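Side-chain contacts in thiol-activated cytolysin (Desulfobulbus propionicus, PDB 6NAL), which probably forms pores in target membranes, as expected of a toxin from the cholesterol-dependent cytolysin family, here made by a Gram-negative bacterium: residues Q313-N316 against R317-D321; E214-W218 against E219-R223; S388-G392 against L393-R397. All coordinates share one frame; numbering follows the deposited sequence.

Contact 1 (Q313-N316 against R317-D321); sequences QKIN and RIIWD
R317 turns its guanidinium back along the helix, past Q313 and K314. A bend at chi3 (-36°) brings NH2 to 3.3 Å from K314 CA, which lies over one face of the group, while Q313 CG meets the guanidinium edge in its plane, 3.5 Å from R317 NH2. Along the main chain the pairing is that of a regular helix. The amides of R317, I318, I319 and W320 are given to the carbonyls of Q313, K314, I315 and N316, and the bond from I318 N to K314 O is nearly straight (176° at the hydrogen, 3.1 Å). Two side chains find polar partners beyond the helix: N316 OD1 accepts from L270 N, and W320 NE1 donates to D268 O, so two residues one turn apart are fastened to the same short segment. W320 CD1 stays 3.1 Å from N316 O, and a bound tetraethylene glycol lies by the indole. On the apolar side I315 CG2 touches I319 CD1 at 3.8 Å. That side of helix 309-320 rests on the sheet, I315 against V289 and I291 of strand 287-294 and L246 of strand 232-250, and I318 against V293.

Contact 2 (E214-W218 against E219-R223); sequences ESTTW and EDLAR
T217 and D220 lock the start of helix 218-224. The carboxylate oxygen D220 OD2 takes the T217 backbone N at 3.0 Å, met on its anti side and 29° out of the carboxylate plane, and a weak bond from T217 OG1 at 2.9 Å. One oxygen is thus gripped twice. T217 makes this possible by placing OG1 between its own backbone N and carbonyl carbon (chi1 54°), which turns the hydroxyl onto the acid. The first-turn bonds to T217 O, from D220 N and L221 N, are weak, and the regular pattern begins with A222 N to W218 O, 3.0 Å long.

The close packing lies on the inner side. L221 splits its two methyls between neighbours: CD2 reaches W218 CZ3 at 3.8 Å, and CD1 reaches T216 CG2 at 3.7 Å, each pair of side chains crossing at about a right angle. F212 and I226 also touch L221, W218 packs on K10 and L11 of helix 2-12, and T216 OG1 is bonded to D94 O.

The outer side is looser and charged. There R223 NH1 forms a salt bridge with D220 OD1 at 3.1 Å, and the exposed E219 lays its CG over a face of the R223 guanidinium. Both carboxylate oxygens of D220 therefore have partners, and the negative charge at a helix start is probably favourable. With T217 as N-cap and its amide held by the acid three residues on, this is the acid-to-amide half of a capping box.

Contact 3 (S388-G392 against L393-R397); sequences SYENG and LKVIR
S388 and V395 form an antiparallel hydrogen-bonded pair, Y389 and K394 the non-hydrogen-bonded pair beside it, and E390 N to L393 O (3.2 Å) closes the chain reversal, with N391 at positive phi in the turn. On one face of the hairpin Y389 and K394 run side by side in the same direction: the extended lysine chain lays CG 3.9 Å from Y389 CE1 and CD 3.8 Å from Y389 OH. Y389 also packs on Y45 and V47 of strand 44-59.

The other face carries a salt bridge between E390 and R397, which approach from opposite directions. R397 NH2 stands 3.1 Å from E390 OE2, above the carboxylate plane, with a weaker bond to OE1 at 3.4 Å; the two planar groups are turned 63° apart. V395 CG1 lies over one face of the guanidinium, 3.6 Å from its plane and over the centre.

K394 to R397 also pair in a parallel ladder with a strand of the second subunit, and E56 of the second subunit makes a long, weak ion pair with R397 NE. The arginine charge is therefore probably balanced mainly by E390, with a weaker contribution from across the interface.

Followed from the N terminus, the three contacts come strictly in series, and none encloses or crosses another. Contact 2 is met first, where the loop after strand 187-202 turns into helix 218-224 and the chain moves on to strand 232-250. Contact 1 follows within helix 309-320, between strands 299-305 and 332-340, and lies on a sheet that includes strand 232-250. Contact 3 comes last, at the reversal between strands 378-389 and 394-408, on the opposite side of the chain's centre from both others. Contacts 2 and 3 are the farthest pair, about 69 Å between centres. The example illustrates how local contacts, none touching another, can each shape their own element: a helix start, a helix and a hairpin.

Contact 1 (Q313-N316 against R317-D321)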
loop_
_atom_site.group_PDB
_atom_site.type_symbol
_atom_site.label_atom_id
_atom_site.label_comp_id
_atom_site.label_asym_id
_atom_site.label_seq_id
_atom_site.Cartn_x
_atom_site.Cartn_y
_atom_site.Cartn_z
ATOM N N GLN A 313 34.685 0.427 9.808
ATOM C CA GLN A 313 35.512 1.548 10.227
ATOM C C GLN A 313 36.448 2.034 9.100
ATOM O O GLN A 313 36.771 3.230 9.015
ATOM C CB GLN A 313 36.264 1.141 11.499
ATOM C CG GLN A 313 37.301 2.175 11.955
ATOM C CD GLN A 313 38.251 1.645 13.037
ATOM O OE1 GLN A 313 39.465 1.777 12.872
ATOM N NE2 GLN A 313 37.712 0.996 14.104
ATOM N N LYS A 314 36.893 1.158 8.200
ATOM C CA LYS A 314 37.626 1.704 7.066
ATOM C C LYS A 314 36.730 2.596 6.209
ATOM O O LYS A 314 37.199 3.579 5.635
ATOM C CB LYS A 314 38.242 0.604 6.193
ATOM C CG LYS A 314 39.054 1.223 5.009
ATOM C CD LYS A 314 40.214 0.371 4.492
ATOM C CE LYS A 314 39.731 -0.834 3.693
ATOM N NZ LYS A 314 40.561 -2.066 3.984
ATOM N N ILE A 315 35.440 2.288 6.099
ATOM C CA ILE A 315 34.579 3.124 5.254
ATOM C C ILE A 315 34.360 4.481 5.895
ATOM O O ILE A 315 34.460 5.529 5.239
ATOM C CB ILE A 315 33.246 2.417 4.954
ATOM C CG1 ILE A 315 33.514 1.253 4.001
ATOM C CG2 ILE A 315 32.299 3.408 4.363
ATOM C CD1 ILE A 315 32.365 0.447 3.658
ATOM N N ASN A 316 34.070 4.484 7.194
ATOM C CA ASN A 316 33.783 5.729 7.892
ATOM C C ASN A 316 34.981 6.613 7.895
ATOM O O ASN A 316 34.866 7.832 7.908
ATOM C CB ASN A 316 33.355 5.450 9.323
ATOM C CG ASN A 316 31.943 4.981 9.365
ATOM O OD1 ASN A 316 31.127 5.462 8.577
ATOM N ND2 ASN A 316 31.643 4.032 10.223
ATOM N N ARG A 317 36.141 6.017 7.856
ATOM C CA ARG A 317 37.328 6.836 7.792
ATOM C C ARG A 317 37.486 7.486 6.442
ATOM O O ARG A 317 37.778 8.688 6.356
ATOM C CB ARG A 317 38.537 5.998 8.105
ATOM C CG ARG A 317 39.755 6.961 8.621
ATOM C CD ARG A 317 40.812 5.923 8.812
ATOM N NE ARG A 317 40.265 4.628 9.325
ATOM C CZ ARG A 317 40.519 3.404 8.909
ATOM N NH1 ARG A 317 41.524 3.237 8.111
ATOM N NH2 ARG A 317 39.761 2.455 9.479
ATOM N N ILE A 318 37.382 6.681 5.372
ATOM C CA ILE A 318 37.353 7.238 4.030
ATOM C C ILE A 318 36.365 8.386 3.948
ATOM O O ILE A 318 36.630 9.384 3.278
ATOM C CB ILE A 318 37.015 6.165 2.992
ATOM C CG1 ILE A 318 38.108 5.108 2.908
ATOM C CG2 ILE A 318 36.820 6.866 1.661
ATOM C CD1 ILE A 318 37.557 3.760 2.433
ATOM N N ILE A 319 35.199 8.266 4.611
ATOM C CA ILE A 319 34.155 9.286 4.461
ATOM C C ILE A 319 34.512 10.557 5.215
ATOM O O ILE A 319 34.098 11.652 4.828
ATOM C CB ILE A 319 32.787 8.760 4.947
ATOM C CG1 ILE A 319 32.236 7.710 4.015
ATOM C CG2 ILE A 319 31.767 9.879 5.078
ATOM C CD1 ILE A 319 31.083 6.972 4.608
ATOM N N TRP A 320 35.131 10.432 6.389
ATOM C CA TRP A 320 35.338 11.593 7.254
ATOM C C TRP A 320 36.777 12.066 7.220
ATOM O O TRP A 320 37.163 12.909 8.041
ATOM C CB TRP A 320 34.886 11.302 8.690
ATOM C CG TRP A 320 33.428 11.046 8.666
ATOM C CD1 TRP A 320 32.791 9.861 8.935
ATOM C CD2 TRP A 320 32.408 11.967 8.236
ATOM N NE1 TRP A 320 31.446 9.998 8.724
ATOM C CE2 TRP A 320 31.180 11.279 8.299
ATOM C CE3 TRP A 320 32.416 13.307 7.808
ATOM C CZ2 TRP A 320 29.961 11.893 7.968
ATOM C CZ3 TRP A 320 31.216 13.908 7.472
ATOM C CH2 TRP A 320 30.000 13.200 7.561
ATOM N N ASP A 321 37.562 11.556 6.269
ATOM C CA ASP A 321 38.879 12.109 5.975
ATOM C C ASP A 321 38.783 13.616 5.795
ATOM O O ASP A 321 37.932 14.118 5.046
ATOM C CB ASP A 321 39.450 11.459 4.709
ATOM C CG ASP A 321 40.492 10.391 5.019
ATOM O OD1 ASP A 321 41.161 10.525 6.072
ATOM O OD2 ASP A 321 40.650 9.434 4.209
#

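Contact 2 (E214-W218 against E219-R223)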
loop_
_atom_site.group_PDB
_atom_site.type_symbol
_atom_site.label_atom_id
_atom_site.label_comp_id
_atom_site.label_asym_id
_atom_site.label_seq_id
_atom_site.Cartn_x
_atom_site.Cartn_y
_atom_site.Cartn_z
ATOM N N GLU A 214 39.550 40.129 -32.455
ATOM C CA GLU A 214 39.129 40.979 -33.566
ATOM C C GLU A 214 39.260 40.281 -34.909
ATOM O O GLU A 214 38.505 40.598 -35.837
ATOM C CB GLU A 214 39.943 42.266 -33.574
ATOM C CG GLU A 214 39.367 43.372 -32.691
ATOM C CD GLU A 214 40.143 44.674 -32.800
ATOM O OE1 GLU A 214 41.195 44.786 -32.124
ATOM O OE2 GLU A 214 39.700 45.574 -33.558
ATOM N N SER A 215 40.182 39.315 -35.020
ATOM C CA SER A 215 40.364 38.571 -36.263
ATOM C C SER A 215 39.251 37.578 -36.563
ATOM O O SER A 215 39.127 37.159 -37.720
ATOM C CB SER A 215 41.675 37.795 -36.236
ATOM O OG SER A 215 41.903 37.187 -34.977
ATOM N N THR A 216 38.480 37.157 -35.563
ATOM C CA THR A 216 37.473 36.105 -35.741
ATOM C C THR A 216 36.261 36.661 -36.479
ATOM O O THR A 216 35.854 37.801 -36.273
ATOM C CB THR A 216 37.029 35.531 -34.376
ATOM O OG1 THR A 216 38.118 34.854 -33.737
ATOM C CG2 THR A 216 35.886 34.521 -34.539
ATOM N N THR A 217 35.679 35.857 -37.334
ATOM C CA THR A 217 34.542 36.301 -38.130
ATOM C C THR A 217 33.373 35.359 -37.896
ATOM O O THR A 217 33.535 34.255 -37.366
ATOM C CB THR A 217 34.873 36.326 -39.633
ATOM O OG1 THR A 217 35.359 35.039 -40.022
ATOM C CG2 THR A 217 35.930 37.366 -39.963
ATOM N N TRP A 218 32.192 35.808 -38.322
ATOM C CA TRP A 218 31.016 34.961 -38.258
ATOM C C TRP A 218 31.293 33.654 -38.974
ATOM O O TRP A 218 30.907 32.576 -38.505
ATOM C CB TRP A 218 29.785 35.652 -38.872
ATOM C CG TRP A 218 28.589 34.731 -38.789
ATOM C CD1 TRP A 218 27.978 34.081 -39.817
ATOM C CD2 TRP A 218 27.916 34.311 -37.599
ATOM N NE1 TRP A 218 26.947 33.300 -39.348
ATOM C CE2 TRP A 218 26.894 33.418 -37.988
ATOM C CE3 TRP A 218 28.067 34.610 -36.245
ATOM C CZ2 TRP A 218 26.040 32.815 -37.073
ATOM C CZ3 TRP A 218 27.191 34.010 -35.332
ATOM C CH2 TRP A 218 26.202 33.122 -35.757
ATOM N N GLU A 219 32.000 33.727 -40.100
ATOM C CA GLU A 219 32.238 32.540 -40.903
ATOM C C GLU A 219 33.076 31.503 -40.164
ATOM O O GLU A 219 32.897 30.299 -40.374
ATOM C CB GLU A 219 32.905 32.944 -42.215
ATOM C CG GLU A 219 32.778 31.885 -43.267
ATOM C CD GLU A 219 31.368 31.798 -43.816
ATOM O OE1 GLU A 219 30.644 32.836 -43.800
ATOM O OE2 GLU A 219 30.992 30.687 -44.260
ATOM N N ASP A 220 33.965 31.929 -39.273
ATOM C CA ASP A 220 34.677 30.950 -38.458
ATOM C C ASP A 220 33.742 30.224 -37.501
ATOM O O ASP A 220 33.923 29.031 -37.255
ATOM C CB ASP A 220 35.790 31.624 -37.675
ATOM C CG ASP A 220 36.783 32.276 -38.575
ATOM O OD1 ASP A 220 37.172 31.606 -39.563
ATOM O OD2 ASP A 220 37.131 33.449 -38.308
ATOM N N LEU A 221 32.773 30.934 -36.913
ATOM C CA LEU A 221 31.827 30.288 -36.014
ATOM C C LEU A 221 30.978 29.264 -36.765
ATOM O O LEU A 221 30.842 28.125 -36.312
ATOM C CB LEU A 221 30.938 31.336 -35.349
ATOM C CG LEU A 221 31.444 32.007 -34.081
ATOM C CD1 LEU A 221 32.654 32.843 -34.264
ATOM C CD2 LEU A 221 30.317 32.917 -33.559
ATOM N N ALA A 222 30.413 29.643 -37.930
ATOM C CA ALA A 222 29.562 28.708 -38.677
ATOM C C ALA A 222 30.322 27.438 -39.068
ATOM O O ALA A 222 29.774 26.321 -39.004
ATOM C CB ALA A 222 28.979 29.376 -39.925
ATOM N N ARG A 223 31.594 27.587 -39.449
ATOM C CA ARG A 223 32.426 26.430 -39.784
ATOM C C ARG A 223 32.639 25.511 -38.586
ATOM O O ARG A 223 32.837 24.307 -38.761
ATOM C CB ARG A 223 33.793 26.892 -40.290
ATOM C CG ARG A 223 33.828 27.449 -41.706
ATOM C CD ARG A 223 35.090 28.344 -41.834
ATOM N NE ARG A 223 35.080 29.083 -43.079
ATOM C CZ ARG A 223 35.885 30.105 -43.369
ATOM N NH1 ARG A 223 36.797 30.545 -42.487
ATOM N NH2 ARG A 223 35.771 30.681 -44.569
#

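Contact 3 (S388-G392 against L393-R397)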
loop_
_atom_site.group_PDB
_atom_site.type_symbol
_atom_site.label_atom_id
_atom_site.label_comp_id
_atom_site.label_asym_id
_atom_site.label_seq_id
_atom_site.Cartn_x
_atom_site.Cartn_y
_atom_site.Cartn_z
ATOM N N SER A 388 -4.521 -14.861 -2.321
ATOM C CA SER A 388 -3.765 -15.397 -3.437
ATOM C C SER A 388 -3.762 -14.358 -4.565
ATOM O O SER A 388 -4.697 -13.565 -4.705
ATOM C CB SER A 388 -4.370 -16.754 -3.833
ATOM O OG SER A 388 -3.432 -17.495 -4.561
ATOM N N TYR A 389 -2.674 -14.303 -5.325
ATOM C CA TYR A 389 -2.636 -13.503 -6.550
ATOM C C TYR A 389 -2.458 -14.456 -7.715
ATOM O O TYR A 389 -1.459 -15.167 -7.782
ATOM C CB TYR A 389 -1.534 -12.464 -6.545
ATOM C CG TYR A 389 -1.765 -11.383 -5.517
ATOM C CD1 TYR A 389 -2.390 -10.214 -5.843
ATOM C CD2 TYR A 389 -1.325 -11.543 -4.213
ATOM C CE1 TYR A 389 -2.547 -9.206 -4.892
ATOM C CE2 TYR A 389 -1.486 -10.558 -3.257
ATOM C CZ TYR A 389 -2.097 -9.390 -3.604
ATOM O OH TYR A 389 -2.292 -8.426 -2.639
ATOM N N GLU A 390 -3.430 -14.472 -8.611
ATOM C CA GLU A 390 -3.514 -15.454 -9.683
ATOM C C GLU A 390 -3.796 -14.619 -10.921
ATOM O O GLU A 390 -4.925 -14.154 -11.111
ATOM C CB GLU A 390 -4.610 -16.493 -9.435
ATOM C CG GLU A 390 -4.559 -17.120 -8.036
ATOM C CD GLU A 390 -5.397 -18.396 -7.861
ATOM O OE1 GLU A 390 -4.864 -19.323 -7.221
ATOM O OE2 GLU A 390 -6.573 -18.483 -8.314
ATOM N N ASN A 391 -2.765 -14.438 -11.749
ATOM C CA ASN A 391 -2.759 -13.444 -12.824
ATOM C C ASN A 391 -2.923 -12.072 -12.167
ATOM O O ASN A 391 -2.244 -11.791 -11.156
ATOM C CB ASN A 391 -3.817 -13.863 -13.842
ATOM C CG ASN A 391 -3.459 -15.205 -14.533
ATOM O OD1 ASN A 391 -3.817 -16.289 -14.054
ATOM N ND2 ASN A 391 -2.732 -15.124 -15.648
ATOM N N GLY A 392 -3.782 -11.198 -12.682
ATOM C CA GLY A 392 -3.928 -9.891 -12.070
ATOM C C GLY A 392 -5.148 -9.745 -11.186
ATOM O O GLY A 392 -5.896 -8.768 -11.292
ATOM N N LEU A 393 -5.328 -10.699 -10.278
ATOM C CA LEU A 393 -6.540 -10.805 -9.472
ATOM C C LEU A 393 -6.153 -11.186 -8.055
ATOM O O LEU A 393 -5.494 -12.204 -7.860
ATOM C CB LEU A 393 -7.461 -11.864 -10.077
ATOM C CG LEU A 393 -8.890 -11.962 -9.613
ATOM C CD1 LEU A 393 -9.624 -10.704 -10.036
ATOM C CD2 LEU A 393 -9.561 -13.147 -10.176
ATOM N N LYS A 394 -6.523 -10.365 -7.078
ATOM C CA LYS A 394 -6.401 -10.731 -5.670
ATOM C C LYS A 394 -7.578 -11.645 -5.327
ATOM O O LYS A 394 -8.720 -11.177 -5.284
ATOM C CB LYS A 394 -6.428 -9.491 -4.794
ATOM C CG LYS A 394 -6.048 -9.716 -3.347
ATOM C CD LYS A 394 -6.102 -8.381 -2.557
ATOM C CE LYS A 394 -5.918 -8.605 -1.067
ATOM N NZ LYS A 394 -6.382 -7.423 -0.253
ATOM N N VAL A 395 -7.299 -12.932 -5.090
ATOM C CA VAL A 395 -8.304 -13.945 -4.771
ATOM C C VAL A 395 -8.331 -14.141 -3.265
ATOM O O VAL A 395 -7.278 -14.301 -2.633
ATOM C CB VAL A 395 -8.007 -15.281 -5.481
ATOM C CG1 VAL A 395 -9.001 -16.363 -5.149
ATOM C CG2 VAL A 395 -8.023 -15.105 -6.965
ATOM N N ILE A 396 -9.527 -14.123 -2.697
ATOM C CA ILE A 396 -9.740 -14.227 -1.261
ATOM C C ILE A 396 -10.625 -15.438 -1.033
ATOM O O ILE A 396 -11.769 -15.453 -1.494
ATOM C CB ILE A 396 -10.384 -12.957 -0.694
ATOM C CG1 ILE A 396 -9.438 -11.764 -0.907
ATOM C CG2 ILE A 396 -10.660 -13.104 0.786
ATOM C CD1 ILE A 396 -10.107 -10.411 -0.691
ATOM N N ARG A 397 -10.093 -16.462 -0.359
ATOM C CA ARG A 397 -10.843 -17.684 -0.087
ATOM C C ARG A 397 -11.121 -17.833 1.410
ATOM O O ARG A 397 -10.188 -17.878 2.216
ATOM C CB ARG A 397 -10.102 -18.921 -0.588
ATOM C CG ARG A 397 -9.770 -18.901 -2.047
ATOM C CD ARG A 397 -9.036 -20.199 -2.491
ATOM N NE ARG A 397 -9.003 -20.259 -3.948
ATOM C CZ ARG A 397 -7.975 -19.853 -4.689
ATOM N NH1 ARG A 397 -6.892 -19.386 -4.113
ATOM N NH2 ARG A 397 -8.033 -19.915 -6.009
#